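Local structure of peptidylprolyl Isomerase (Naegleria fowleri, 6B4P) at residues 76-81 and 96-102. The protein probably catalyses the cis-trans isomerisation of peptide bonds preceding proline, as an enzyme of the FKBP family. Numbering follows the deposited sequence.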
ATOM      1  N   ILE A  76       5.974   4.572   3.520  1.00 15.36           N
ATOM      2  CA  ILE A  76       6.226   3.479   4.451  1.00 16.14           C
ATOM      3  C   ILE A  76       6.756   2.264   3.699  1.00 12.75           C
ATOM      4  O   ILE A  76       6.457   2.050   2.514  1.00 13.30           O
ATOM      5  CB  ILE A  76       4.970   3.121   5.266  1.00 12.89           C
ATOM      6  CG1 ILE A  76       3.788   2.765   4.360  1.00 11.99           C
ATOM      7  CG2 ILE A  76       4.629   4.265   6.224  1.00 14.29           C
ATOM      8  CD1 ILE A  76       2.555   2.305   5.136  1.00 17.77           C
ATOM      9  N   ARG A  77       7.560   1.460   4.406  1.00 16.33           N
ATOM     10  CA  ARG A  77       8.223   0.323   3.769  0.47 13.95           C
ATOM     11  C   ARG A  77       7.216  -0.637   3.147  1.00 15.91           C
ATOM     12  O   ARG A  77       7.465  -1.204   2.073  1.00 15.24           O
ATOM     13  CB  ARG A  77       9.096  -0.402   4.792  0.53 17.41           C
ATOM     14  CG  ARG A  77       9.933  -1.516   4.199  0.53 22.10           C
ATOM     15  CD  ARG A  77      11.075  -1.872   5.133  0.53 26.83           C
ATOM     16  NE  ARG A  77      10.608  -2.367   6.426  0.53 30.79           N
ATOM     17  CZ  ARG A  77      10.658  -3.642   6.794  0.53 32.84           C
ATOM     18  NH1 ARG A  77      11.156  -4.550   5.966  0.53 36.74           N
ATOM     19  NH2 ARG A  77      10.216  -4.013   7.990  0.53 29.49           N
ATOM     20  N   GLY A  78       6.075  -0.840   3.808  1.00 13.31           N
ATOM     21  CA  GLY A  78       5.069  -1.731   3.255  1.00 13.96           C
ATOM     22  C   GLY A  78       4.522  -1.263   1.921  1.00 11.50           C
ATOM     23  O   GLY A  78       4.107  -2.083   1.097  1.00 13.27           O
ATOM     24  N   TRP A  79       4.508   0.053   1.686  1.00 12.26           N
ATOM     25  CA  TRP A  79       4.108   0.553   0.375  1.00 10.73           C
ATOM     26  C   TRP A  79       5.211   0.376  -0.668  1.00 13.68           C
ATOM     27  O   TRP A  79       4.923  -0.012  -1.806  1.00 15.00           O
ATOM     28  CB  TRP A  79       3.716   2.026   0.462  1.00 12.38           C
ATOM     29  CG  TRP A  79       2.299   2.286   0.858  1.00 10.81           C
ATOM     30  CD1 TRP A  79       1.483   1.502   1.638  1.00 14.94           C
ATOM     31  CD2 TRP A  79       1.529   3.419   0.487  1.00 11.28           C
ATOM     32  NE1 TRP A  79       0.250   2.101   1.768  1.00 14.03           N
ATOM     33  CE2 TRP A  79       0.256   3.280   1.071  1.00 12.84           C
ATOM     34  CE3 TRP A  79       1.796   4.555  -0.294  1.00 12.83           C
ATOM     35  CZ2 TRP A  79      -0.750   4.231   0.898  1.00 15.54           C
ATOM     36  CZ3 TRP A  79       0.806   5.500  -0.450  1.00 16.29           C
ATOM     37  CH2 TRP A  79      -0.457   5.330   0.142  1.00 17.14           C
ATOM     38  N   ASP A  80       6.469   0.670  -0.322  1.00 14.24           N
ATOM     39  CA  ASP A  80       7.547   0.430  -1.280  1.00 15.87           C
ATOM     40  C   ASP A  80       7.587  -1.044  -1.674  1.00 16.12           C
ATOM     41  O   ASP A  80       7.647  -1.383  -2.860  1.00 17.88           O
ATOM     42  CB  ASP A  80       8.891   0.866  -0.690  1.00 15.72           C
ATOM     43  CG  ASP A  80       9.343   2.249  -1.161  1.00 23.51           C
ATOM     44  OD1 ASP A  80       8.765   2.823  -2.110  1.00 20.61           O
ATOM     45  OD2 ASP A  80      10.307   2.764  -0.557  1.00 23.43           O
ATOM     46  N   LEU A  81       7.535  -1.944  -0.689  1.00 14.22           N
ATOM     47  CA  LEU A  81       7.570  -3.368  -1.013  1.00 13.24           C
ATOM     48  C   LEU A  81       6.274  -3.815  -1.666  1.00 14.33           C
ATOM     49  O   LEU A  81       6.283  -4.619  -2.609  1.00 16.69           O
ATOM     50  CB  LEU A  81       7.819  -4.193   0.248  1.00 13.12           C
ATOM     51  CG  LEU A  81       9.174  -4.076   0.929  1.00 19.88           C
ATOM     52  CD1 LEU A  81       9.189  -4.887   2.216  1.00 23.09           C
ATOM     53  CD2 LEU A  81      10.272  -4.540  -0.021  1.00 22.90           C
ATOM     54  N   ILE A  96      -0.406  -4.483   6.706  1.00 12.57           N
ATOM     55  CA  ILE A  96       0.901  -3.869   6.881  1.00 12.44           C
ATOM     56  C   ILE A  96       1.181  -3.739   8.373  1.00 12.50           C
ATOM     57  O   ILE A  96       0.720  -2.800   9.021  1.00 14.64           O
ATOM     58  CB  ILE A  96       0.971  -2.502   6.181  1.00 12.75           C
ATOM     59  CG1 ILE A  96       0.613  -2.665   4.700  1.00 12.73           C
ATOM     60  CG2 ILE A  96       2.369  -1.917   6.303  1.00 14.50           C
ATOM     61  CD1 ILE A  96       0.931  -1.439   3.834  1.00 15.62           C
ATOM     62  N   PRO A  97       1.971  -4.652   8.946  1.00 14.68           N
ATOM     63  CA  PRO A  97       2.352  -4.529  10.357  1.00 15.79           C
ATOM     64  C   PRO A  97       3.046  -3.206  10.645  1.00 15.31           C
ATOM     65  O   PRO A  97       3.601  -2.548   9.758  1.00 14.27           O
ATOM     66  CB  PRO A  97       3.304  -5.718  10.576  1.00 18.73           C
ATOM     67  CG  PRO A  97       2.954  -6.693   9.472  1.00 19.57           C
ATOM     68  CD  PRO A  97       2.580  -5.834   8.307  1.00 14.61           C
ATOM     69  N   SER A  98       3.005  -2.821  11.925  1.00 19.20           N
ATOM     70  CA  SER A  98       3.549  -1.533  12.332  1.00 17.33           C
ATOM     71  C   SER A  98       5.028  -1.409  11.984  1.00 19.16           C
ATOM     72  O   SER A  98       5.487  -0.314  11.627  1.00 17.62           O
ATOM     73  CB  SER A  98       3.322  -1.313  13.832  1.00 21.17           C
ATOM     74  OG  SER A  98       4.022  -2.268  14.608  1.00 23.91           O
ATOM     75  N   ASP A  99       5.775  -2.512  12.030  1.00 20.81           N
ATOM     76  CA  ASP A  99       7.184  -2.407  11.673  1.00 20.74           C
ATOM     77  C   ASP A  99       7.401  -2.262  10.169  1.00 19.57           C
ATOM     78  O   ASP A  99       8.556  -2.100   9.748  1.00 24.94           O
ATOM     79  CB  ASP A  99       7.987  -3.595  12.228  1.00 25.16           C
ATOM     80  CG  ASP A  99       7.430  -4.948  11.826  1.00 28.83           C
ATOM     81  OD1 ASP A  99       6.204  -5.094  11.690  1.00 29.88           O
ATOM     82  OD2 ASP A  99       8.235  -5.893  11.675  1.00 38.99           O
ATOM     83  N   TYR A 100       6.337  -2.318   9.366  1.00 15.41           N
ATOM     84  CA  TYR A 100       6.389  -1.952   7.956  1.00 14.83           C
ATOM     85  C   TYR A 100       5.669  -0.637   7.705  1.00 15.04           C
ATOM     86  O   TYR A 100       5.487  -0.246   6.546  1.00 15.23           O
ATOM     87  CB  TYR A 100       5.790  -3.062   7.074  1.00 14.83           C
ATOM     88  CG  TYR A 100       6.602  -4.336   7.045  1.00 15.68           C
ATOM     89  CD1 TYR A 100       7.503  -4.588   6.018  1.00 18.74           C
ATOM     90  CD2 TYR A 100       6.481  -5.283   8.057  1.00 15.19           C
ATOM     91  CE1 TYR A 100       8.254  -5.756   5.998  1.00 22.60           C
ATOM     92  CE2 TYR A 100       7.217  -6.443   8.037  1.00 21.46           C
ATOM     93  CZ  TYR A 100       8.106  -6.673   7.011  1.00 22.67           C
ATOM     94  OH  TYR A 100       8.841  -7.836   7.007  1.00 27.61           O
ATOM     95  N   ALA A 101       5.221   0.037   8.767  1.00 14.69           N
ATOM     96  CA  ALA A 101       4.476   1.282   8.625  1.00 14.51           C
ATOM     97  C   ALA A 101       5.132   2.351   9.494  1.00 14.74           C
ATOM     98  O   ALA A 101       6.288   2.710   9.256  1.00 18.09           O
ATOM     99  CB  ALA A 101       2.999   1.076   8.986  1.00 16.48           C
ATOM    100  N   TYR A 102       4.433   2.850  10.513  1.00 14.36           N
ATOM    101  CA  TYR A 102       4.965   3.934  11.328  1.00 15.38           C
ATOM    102  C   TYR A 102       5.528   3.458  12.658  1.00 18.39           C
ATOM    103  O   TYR A 102       5.912   4.289  13.487  1.00 17.85           O
ATOM    104  CB  TYR A 102       3.896   5.008  11.540  1.00 15.37           C
ATOM    105  CG  TYR A 102       3.471   5.638  10.232  1.00 13.47           C
ATOM    106  CD1 TYR A 102       2.260   5.293   9.628  1.00 16.30           C
ATOM    107  CD2 TYR A 102       4.292   6.545   9.574  1.00 14.46           C
ATOM    108  CE1 TYR A 102       1.874   5.853   8.419  1.00 17.09           C
ATOM    109  CE2 TYR A 102       3.908   7.115   8.367  1.00 15.73           C
ATOM    110  CZ  TYR A 102       2.704   6.761   7.791  1.00 15.64           C
ATOM    111  OH  TYR A 102       2.326   7.311   6.591  1.00 17.48           O
TER
HETATM  112  O   HOH W   1       8.065   2.113   7.291  1.00 19.46           O
HETATM  113  O   HOH W   2       9.927   0.096   8.158  1.00 29.09           O
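Arg77 and Tyr100 meet because each side chain leaves its backbone along a different route: in one of the two conformers modelled for Arg77, CG is set opposite its own N (chi1 -174°) and the chain bends at chi3, while Tyr100 turns its ring to the side of its N (chi1 -68°). In that conformer the guanidinium lies flat on one face of the phenol ring, planes 22° apart and Arg77 CZ 3.8 Å from the ring centroid, an off-centre cation-pi stack. In the guanidinium plane, Arg77 NH2 donates a nearly straight hydrogen bond of 3.1 Å to Asp99 O, although it reaches that carbonyl from above its plane. A water bridges Arg77 NE to the same oxygen, giving Asp99 O two donors. Beneath the stack, Gly78 N donates to a lone pair of Tyr100 O at 2.9 Å, tying the first turn of the helix to the 3-10 turn 98-100; a second water links Arg77 N with Ala101 O.

The N-cap residue Ile76 supplies the apolar side. Its CG2 methyl sits 3.7 Å from the centroid of the Tyr102 ring in a CH-pi contact over the face, and its CD1 branch reaches Ala101 CB and Ile96 CD1. Ile96 CD1 also abuts the edge of the Trp79 indole.

The contact thus illustrates how a short helix is fastened to a loop: by a buried backbone bond and an exposed arginine stack on one flank, and by apolar contacts of Ile76, Ile96 and Trp79 on the other. As in other FKBPs, the Trp79 indole probably floors the proline-binding pocket, with Ile76 and Tyr102 probably lining it. Helix 77-84 packs against the loop leaving strand 91-96, and Trp79 and Ile96 both meet Phe119 of strand 117-126 in the antiparallel sheet.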